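Local coordinates for protein OBody AM3L15 (Pyrobaculum aerophilum, PDB 4GN5) that binds hen egg-white lysozyme as an engineered binding protein built on an OB-fold scaffold, and probably inhibits the enzyme, at residues 18-24 and 76-82; 11-15 and 93-97. The contacts are given in a common frame with arbitrary orientation. Residues are numbered along the deposited sequence.

Interaction 1 (18-24 and 76-82); sequences GSEVVVA and VVIKGIV
Strands 20-24 and 76-82 run antiparallel, their axes 4.7 Å apart at 165°, as a ladder in the β-barrel of the OB-fold. At the start of 76-82, V76 O receives a CA-H...O contact from A24 CA (3.2 Å). V77 (chi1 t) faces A24 and V22 in a non-hydrogen-bonded pair with A24, its CG1 3.5 Å from V22 CG1. I78 and V23 form a hydrogen-bonded pair: I78 N to V23 O 2.8 Å, V23 N to I78 O 2.9 Å. K79 opposes V22, CA to CA 4.3 Å; its side chain (t, t, m, t) bends at chi3, K79 CG lies 3.7 Å from V22 CG2, and NZ reaches a salt bridge with E100. G80, nearly fully extended, pairs with V21: V21 N to G80 O 2.9 Å, G80 N to V21 O 3.0 Å. I81 (m, m) sits opposite E20, CD1 3.8 Å from E20 CB. Beyond this last pair, V82 (t) still bonds to the preceding loop: V82 N to S19 O 2.9 Å, and G18, with positive phi, gives its N to V82 O (2.8 Å). V82 CG2 packs on V21 CG1 at 3.8 Å. Strand 75-83 continues the sheet through strands 95-98 and 100-103, while V21 turns inward onto I12 and I96.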
ATOM      1  N   GLY A  18       2.754  -1.737 -20.990  1.00 36.59           N
ATOM      2  CA  GLY A  18       2.101  -2.861 -21.645  1.00 37.72           C
ATOM      3  C   GLY A  18       3.077  -3.965 -22.060  1.00 43.19           C
ATOM      4  O   GLY A  18       2.665  -5.018 -22.557  1.00 49.39           O
ATOM      5  N   SER A  19       4.371  -3.738 -21.876  1.00 41.97           N
ATOM      6  CA  SER A  19       5.352  -4.779 -22.219  1.00 42.93           C
ATOM      7  C   SER A  19       5.901  -5.467 -20.980  1.00 42.43           C
ATOM      8  O   SER A  19       5.837  -4.941 -19.841  1.00 37.17           O
ATOM      9  CB  SER A  19       6.472  -4.208 -23.057  1.00 41.58           C
ATOM     10  OG  SER A  19       7.248  -3.362 -22.259  1.00 38.36           O
ATOM     11  N   GLU A  20       6.428  -6.656 -21.217  1.00 37.12           N
ATOM     12  CA  GLU A  20       7.036  -7.490 -20.215  1.00 35.46           C
ATOM     13  C   GLU A  20       8.521  -7.127 -20.079  1.00 40.02           C
ATOM     14  O   GLU A  20       9.215  -6.896 -21.056  1.00 41.86           O
ATOM     15  CB  GLU A  20       6.855  -8.963 -20.569  1.00 41.86           C
ATOM     16  CG  GLU A  20       6.940  -9.891 -19.404  1.00 48.70           C
ATOM     17  CD  GLU A  20       6.956 -11.334 -19.761  1.00 53.67           C
ATOM     18  OE1 GLU A  20       7.779 -11.735 -20.588  1.00 52.98           O
ATOM     19  OE2 GLU A  20       6.171 -12.089 -19.195  1.00 55.69           O
ATOM     20  N   VAL A  21       8.971  -7.006 -18.841  1.00 27.79           N
ATOM     21  CA  VAL A  21      10.373  -6.744 -18.513  1.00 25.84           C
ATOM     22  C   VAL A  21      10.825  -7.739 -17.476  1.00 26.72           C
ATOM     23  O   VAL A  21      10.003  -8.327 -16.766  1.00 28.33           O
ATOM     24  CB  VAL A  21      10.538  -5.360 -17.866  1.00 32.29           C
ATOM     25  CG1 VAL A  21      10.222  -4.270 -18.882  1.00 35.36           C
ATOM     26  CG2 VAL A  21       9.626  -5.229 -16.557  1.00 33.56           C
ATOM     27  N   VAL A  22      12.141  -7.929 -17.364  1.00 26.68           N
ATOM     28  CA  VAL A  22      12.666  -8.672 -16.245  1.00 29.34           C
ATOM     29  C   VAL A  22      13.667  -7.753 -15.563  1.00 31.41           C
ATOM     30  O   VAL A  22      14.591  -7.271 -16.213  1.00 29.63           O
ATOM     31  CB  VAL A  22      13.319 -10.039 -16.655  1.00 31.64           C
ATOM     32  CG1 VAL A  22      13.959 -10.725 -15.437  1.00 35.58           C
ATOM     33  CG2 VAL A  22      12.309 -10.985 -17.368  1.00 25.89           C
ATOM     34  N   VAL A  23      13.456  -7.491 -14.268  1.00 25.66           N
ATOM     35  CA  VAL A  23      14.415  -6.715 -13.503  1.00 25.00           C
ATOM     36  C   VAL A  23      15.123  -7.626 -12.507  1.00 22.73           C
ATOM     37  O   VAL A  23      14.589  -8.663 -12.106  1.00 25.74           O
ATOM     38  CB  VAL A  23      13.793  -5.457 -12.800  1.00 19.15           C
ATOM     39  CG1 VAL A  23      13.273  -4.486 -13.836  1.00 25.26           C
ATOM     40  CG2 VAL A  23      12.660  -5.862 -11.827  1.00 23.48           C
ATOM     41  N   ALA A  24      16.337  -7.227 -12.145  1.00 27.32           N
ATOM     42  CA  ALA A  24      17.228  -7.985 -11.256  1.00 31.19           C
ATOM     43  C   ALA A  24      18.020  -6.980 -10.398  1.00 25.13           C
ATOM     44  O   ALA A  24      18.632  -6.064 -10.924  1.00 25.91           O
ATOM     45  CB  ALA A  24      18.169  -8.863 -12.080  1.00 28.70           C
ATOM     46  N   VAL A  76      17.023 -10.414  -6.042  1.00 28.37           N
ATOM     47  CA  VAL A  76      15.843 -10.932  -6.718  1.00 28.80           C
ATOM     48  C   VAL A  76      15.895 -10.735  -8.229  1.00 32.29           C
ATOM     49  O   VAL A  76      16.668  -9.916  -8.731  1.00 27.74           O
ATOM     50  CB  VAL A  76      14.521 -10.304  -6.192  1.00 26.96           C
ATOM     51  CG1 VAL A  76      14.399 -10.522  -4.718  1.00 31.05           C
ATOM     52  CG2 VAL A  76      14.426  -8.756  -6.554  1.00 26.81           C
ATOM     53  N   VAL A  77      15.076 -11.532  -8.942  1.00 34.91           N
ATOM     54  CA  VAL A  77      14.807 -11.384 -10.362  1.00 27.40           C
ATOM     55  C   VAL A  77      13.287 -11.427 -10.430  1.00 29.22           C
ATOM     56  O   VAL A  77      12.645 -12.361  -9.881  1.00 29.07           O
ATOM     57  CB  VAL A  77      15.431 -12.514 -11.166  1.00 30.08           C
ATOM     58  CG1 VAL A  77      14.956 -12.488 -12.616  1.00 27.99           C
ATOM     59  CG2 VAL A  77      16.964 -12.406 -11.126  1.00 27.27           C
ATOM     60  N   ILE A  78      12.710 -10.410 -11.065  1.00 25.61           N
ATOM     61  CA  ILE A  78      11.231 -10.264 -11.098  1.00 25.35           C
ATOM     62  C   ILE A  78      10.810  -9.995 -12.506  1.00 26.34           C
ATOM     63  O   ILE A  78      11.305  -9.065 -13.165  1.00 23.59           O
ATOM     64  CB  ILE A  78      10.706  -9.126 -10.218  1.00 23.51           C
ATOM     65  CG1 ILE A  78      10.968  -9.458  -8.734  1.00 23.47           C
ATOM     66  CG2 ILE A  78       9.149  -8.916 -10.468  1.00 24.59           C
ATOM     67  CD1 ILE A  78      10.409  -8.369  -7.719  1.00 23.67           C
ATOM     68  N   LYS A  79       9.911 -10.831 -12.982  1.00 26.08           N
ATOM     69  CA  LYS A  79       9.351 -10.666 -14.315  1.00 30.70           C
ATOM     70  C   LYS A  79       7.963 -10.070 -14.190  1.00 28.05           C
ATOM     71  O   LYS A  79       7.195 -10.515 -13.374  1.00 29.88           O
ATOM     72  CB  LYS A  79       9.290 -12.009 -15.060  1.00 25.33           C
ATOM     73  CG  LYS A  79       8.856 -11.900 -16.490  1.00 33.16           C
ATOM     74  CD  LYS A  79       8.506 -13.242 -17.039  1.00 39.28           C
ATOM     75  CE  LYS A  79       9.700 -14.052 -17.418  1.00 40.80           C
ATOM     76  NZ  LYS A  79       9.349 -15.409 -17.905  1.00 46.51           N
ATOM     77  N   GLY A  80       7.670  -9.077 -15.010  1.00 20.79           N
ATOM     78  CA  GLY A  80       6.382  -8.393 -14.838  1.00 25.46           C
ATOM     79  C   GLY A  80       6.014  -7.514 -16.004  1.00 27.14           C
ATOM     80  O   GLY A  80       6.808  -7.365 -16.932  1.00 27.32           O
ATOM     81  N   ILE A  81       4.803  -6.969 -15.977  1.00 25.01           N
ATOM     82  CA  ILE A  81       4.324  -6.052 -17.010  1.00 26.43           C
ATOM     83  C   ILE A  81       4.340  -4.594 -16.562  1.00 28.57           C
ATOM     84  O   ILE A  81       3.891  -4.292 -15.503  1.00 26.82           O
ATOM     85  CB  ILE A  81       2.860  -6.372 -17.430  1.00 35.94           C
ATOM     86  CG1 ILE A  81       2.679  -7.810 -17.929  1.00 37.47           C
ATOM     87  CG2 ILE A  81       2.383  -5.356 -18.390  1.00 28.11           C
ATOM     88  CD1 ILE A  81       3.472  -8.150 -19.039  1.00 34.26           C
ATOM     89  N   VAL A  82       4.828  -3.689 -17.403  1.00 25.77           N
ATOM     90  CA  VAL A  82       4.866  -2.280 -16.998  1.00 18.60           C
ATOM     91  C   VAL A  82       3.481  -1.643 -17.129  1.00 24.20           C
ATOM     92  O   VAL A  82       2.816  -1.793 -18.146  1.00 28.90           O
ATOM     93  CB  VAL A  82       5.930  -1.470 -17.827  1.00 23.74           C
ATOM     94  CG1 VAL A  82       5.913   0.005 -17.498  1.00 19.16           C
ATOM     95  CG2 VAL A  82       7.377  -2.059 -17.596  1.00 25.63           C
TER

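Interaction 2 (11-15 and 93-97); sequences EITPN and GVEIF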
ATOM      1  N   GLU A  11      15.837   2.061 -16.557  1.00 24.56           N
ATOM      2  CA  GLU A  11      15.225   1.947 -17.901  1.00 28.53           C
ATOM      3  C   GLU A  11      13.729   1.627 -17.848  1.00 26.57           C
ATOM      4  O   GLU A  11      13.111   1.560 -18.890  1.00 28.10           O
ATOM      5  CB  GLU A  11      15.945   0.902 -18.784  1.00 28.96           C
ATOM      6  CG  GLU A  11      17.387   1.363 -19.149  1.00 23.99           C
ATOM      7  CD  GLU A  11      18.198   0.298 -19.826  1.00 38.06           C
ATOM      8  OE1 GLU A  11      18.082  -0.922 -19.485  1.00 31.19           O
ATOM      9  OE2 GLU A  11      18.964   0.710 -20.728  1.00 43.86           O
ATOM     10  N   ILE A  12      13.158   1.421 -16.667  1.00 24.82           N
ATOM     11  CA  ILE A  12      11.727   1.224 -16.566  1.00 24.33           C
ATOM     12  C   ILE A  12      11.043   2.597 -16.648  1.00 26.81           C
ATOM     13  O   ILE A  12      11.003   3.326 -15.674  1.00 26.65           O
ATOM     14  CB  ILE A  12      11.311   0.413 -15.316  1.00 22.09           C
ATOM     15  CG1 ILE A  12      12.093  -0.919 -15.243  1.00 26.77           C
ATOM     16  CG2 ILE A  12       9.746   0.111 -15.371  1.00 20.26           C
ATOM     17  CD1 ILE A  12      11.927  -1.834 -16.540  1.00 26.46           C
ATOM     18  N   THR A  13      10.540   2.923 -17.840  1.00 32.06           N
ATOM     19  CA  THR A  13       9.928   4.226 -18.151  1.00 25.26           C
ATOM     20  C   THR A  13       8.483   4.059 -18.712  1.00 31.72           C
ATOM     21  O   THR A  13       8.069   2.940 -19.069  1.00 31.00           O
ATOM     22  CB  THR A  13      10.777   4.962 -19.221  1.00 34.13           C
ATOM     23  OG1 THR A  13      10.878   4.113 -20.367  1.00 40.63           O
ATOM     24  CG2 THR A  13      12.176   5.183 -18.775  1.00 31.60           C
ATOM     25  N   PRO A  14       7.696   5.152 -18.743  1.00 28.34           N
ATOM     26  CA  PRO A  14       6.317   4.996 -19.216  1.00 30.92           C
ATOM     27  C   PRO A  14       6.207   4.406 -20.656  1.00 34.46           C
ATOM     28  O   PRO A  14       5.239   3.656 -20.927  1.00 34.36           O
ATOM     29  CB  PRO A  14       5.753   6.431 -19.131  1.00 29.80           C
ATOM     30  CG  PRO A  14       6.441   6.957 -17.873  1.00 26.24           C
ATOM     31  CD  PRO A  14       7.881   6.417 -17.999  1.00 27.83           C
ATOM     32  N   ASN A  15       7.213   4.640 -21.490  1.00 32.93           N
ATOM     33  CA  ASN A  15       7.290   4.075 -22.833  1.00 41.76           C
ATOM     34  C   ASN A  15       7.157   2.579 -22.889  1.00 42.75           C
ATOM     35  O   ASN A  15       6.746   2.013 -23.896  1.00 52.26           O
ATOM     36  CB  ASN A  15       8.586   4.496 -23.493  1.00 50.70           C
ATOM     37  CG  ASN A  15       8.604   4.220 -24.967  1.00 70.73           C
ATOM     38  OD1 ASN A  15       7.708   4.628 -25.700  1.00 79.50           O
ATOM     39  ND2 ASN A  15       9.633   3.540 -25.428  1.00 74.17           N
ATOM     40  N   GLY A  93       5.185   7.182 -11.674  1.00 20.17           N
ATOM     41  CA  GLY A  93       5.546   7.207 -13.116  1.00 21.87           C
ATOM     42  C   GLY A  93       5.399   5.826 -13.800  1.00 21.25           C
ATOM     43  O   GLY A  93       4.864   5.693 -14.935  1.00 23.73           O
ATOM     44  N   VAL A  94       5.835   4.795 -13.095  0.93 19.29           N
ATOM     45  CA  VAL A  94       5.698   3.438 -13.530  0.93 17.66           C
ATOM     46  C   VAL A  94       5.272   2.557 -12.350  0.93 18.52           C
ATOM     47  O   VAL A  94       5.519   2.912 -11.146  0.93 16.23           O
ATOM     48  CB  VAL A  94       7.028   2.897 -14.198  0.93 19.34           C
ATOM     49  CG1 VAL A  94       7.333   3.595 -15.580  0.93 16.93           C
ATOM     50  CG2 VAL A  94       8.280   3.044 -13.246  0.93 15.65           C
ATOM     51  N   GLU A  95       4.726   1.392 -12.687  1.00 16.06           N
ATOM     52  CA  GLU A  95       4.438   0.305 -11.744  1.00 16.74           C
ATOM     53  C   GLU A  95       4.755  -0.963 -12.529  1.00 20.76           C
ATOM     54  O   GLU A  95       4.603  -0.985 -13.755  1.00 23.91           O
ATOM     55  CB  GLU A  95       2.916   0.270 -11.392  1.00 17.79           C
ATOM     56  CG  GLU A  95       2.401   1.645 -10.860  1.00 17.17           C
ATOM     57  CD  GLU A  95       0.920   1.637 -10.451  1.00 19.34           C
ATOM     58  OE1 GLU A  95       0.515   2.504  -9.673  1.00 18.58           O
ATOM     59  OE2 GLU A  95       0.157   0.805 -10.955  1.00 18.17           O
ATOM     60  N   ILE A  96       5.197  -2.012 -11.836  1.00 23.35           N
ATOM     61  CA  ILE A  96       5.419  -3.320 -12.452  1.00 23.95           C
ATOM     62  C   ILE A  96       4.459  -4.271 -11.746  1.00 22.84           C
ATOM     63  O   ILE A  96       4.470  -4.369 -10.503  1.00 20.95           O
ATOM     64  CB  ILE A  96       6.908  -3.826 -12.350  1.00 23.65           C
ATOM     65  CG1 ILE A  96       7.842  -2.969 -13.237  1.00 24.74           C
ATOM     66  CG2 ILE A  96       6.963  -5.312 -12.749  1.00 24.60           C
ATOM     67  CD1 ILE A  96       9.353  -3.119 -13.012  1.00 23.43           C
ATOM     68  N   PHE A  97       3.610  -4.921 -12.539  1.00 24.45           N
ATOM     69  CA  PHE A  97       2.798  -6.021 -12.056  1.00 26.47           C
ATOM     70  C   PHE A  97       3.444  -7.377 -12.367  1.00 30.61           C
ATOM     71  O   PHE A  97       3.525  -7.791 -13.539  1.00 30.12           O
ATOM     72  CB  PHE A  97       1.314  -5.883 -12.550  1.00 31.34           C
ATOM     73  CG  PHE A  97       0.578  -4.769 -11.881  1.00 26.98           C
ATOM     74  CD1 PHE A  97      -0.139  -4.994 -10.692  1.00 29.30           C
ATOM     75  CD2 PHE A  97       0.638  -3.472 -12.367  1.00 28.91           C
ATOM     76  CE1 PHE A  97      -0.783  -4.000 -10.052  1.00 26.90           C
ATOM     77  CE2 PHE A  97      -0.025  -2.437 -11.721  1.00 30.63           C
ATOM     78  CZ  PHE A  97      -0.753  -2.686 -10.560  1.00 29.43           C
TER
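Here the N-terminal loop of the OB-fold lies against the start of strand 95-98, where aliphatic packing joins the two. The touching parts, CA 12 to 14 and CA 93 to 96, run 123° apart, so the loop passes obliquely instead of adding a strand to the sheet. The contact is small, 230 Å² counting both sides, and rests on van der Waals packing of apolar side chains and backbone, with no hydrogen bonds between the segments. E11 precedes the contact and turns its carboxylate back to W8 N. I12 is the first to engage: its side chain (m, m) enters the interior, with CG2 3.9 Å from V94 CG2 and 4.0 Å from I96 CD1. V21, V23 and V82 also touch I12, which thus joins the loop to the apolar interior between neighbouring strands. T13 points its side chain away, but its backbone runs over V94, T13 C lying 3.4 Å from V94 CG1. P14 follows at the beginning of a short 3-10 segment and lays its ring beside the turn into the strand; A84 is another neighbour of this ring. G93, with positive phi, bends the chain there before V94 points its side chain toward the loop. Alternation through V94 and into strand 95-98 points V94 and I96 toward the loop and E95 away; outside the two segments, the E95 carboxylate makes a salt bridge with a basic side chain of the lysozyme chain. At the proline end, P14 CD packs 3.8 Å from V94 CG1, and P14 CG stands 3.6 Å from G93 O.

The centres of the two interactions lie about 10 Å apart; both reach one curled antiparallel sheet, in which strands 75-83 and 95-98 are neighbours, interaction 2 through 93-97. Along the chain the order is 11-15, 18-24, 76-82, 93-97, so both segments of interaction 1 fall between those of interaction 2. They meet directly: I81 N and F97 O, 2.9 Å apart, probably form a hydrogen bond, while I12 CD1 packs on V21 CG1 and I12 CG2 on V82 CG2. The strand ladder and the N-terminal loop thereby share one apolar interior. Strand 95-98 also presents E95 and F97 to the lysozyme chain, placing the bound enzyme beside this part of the barrel.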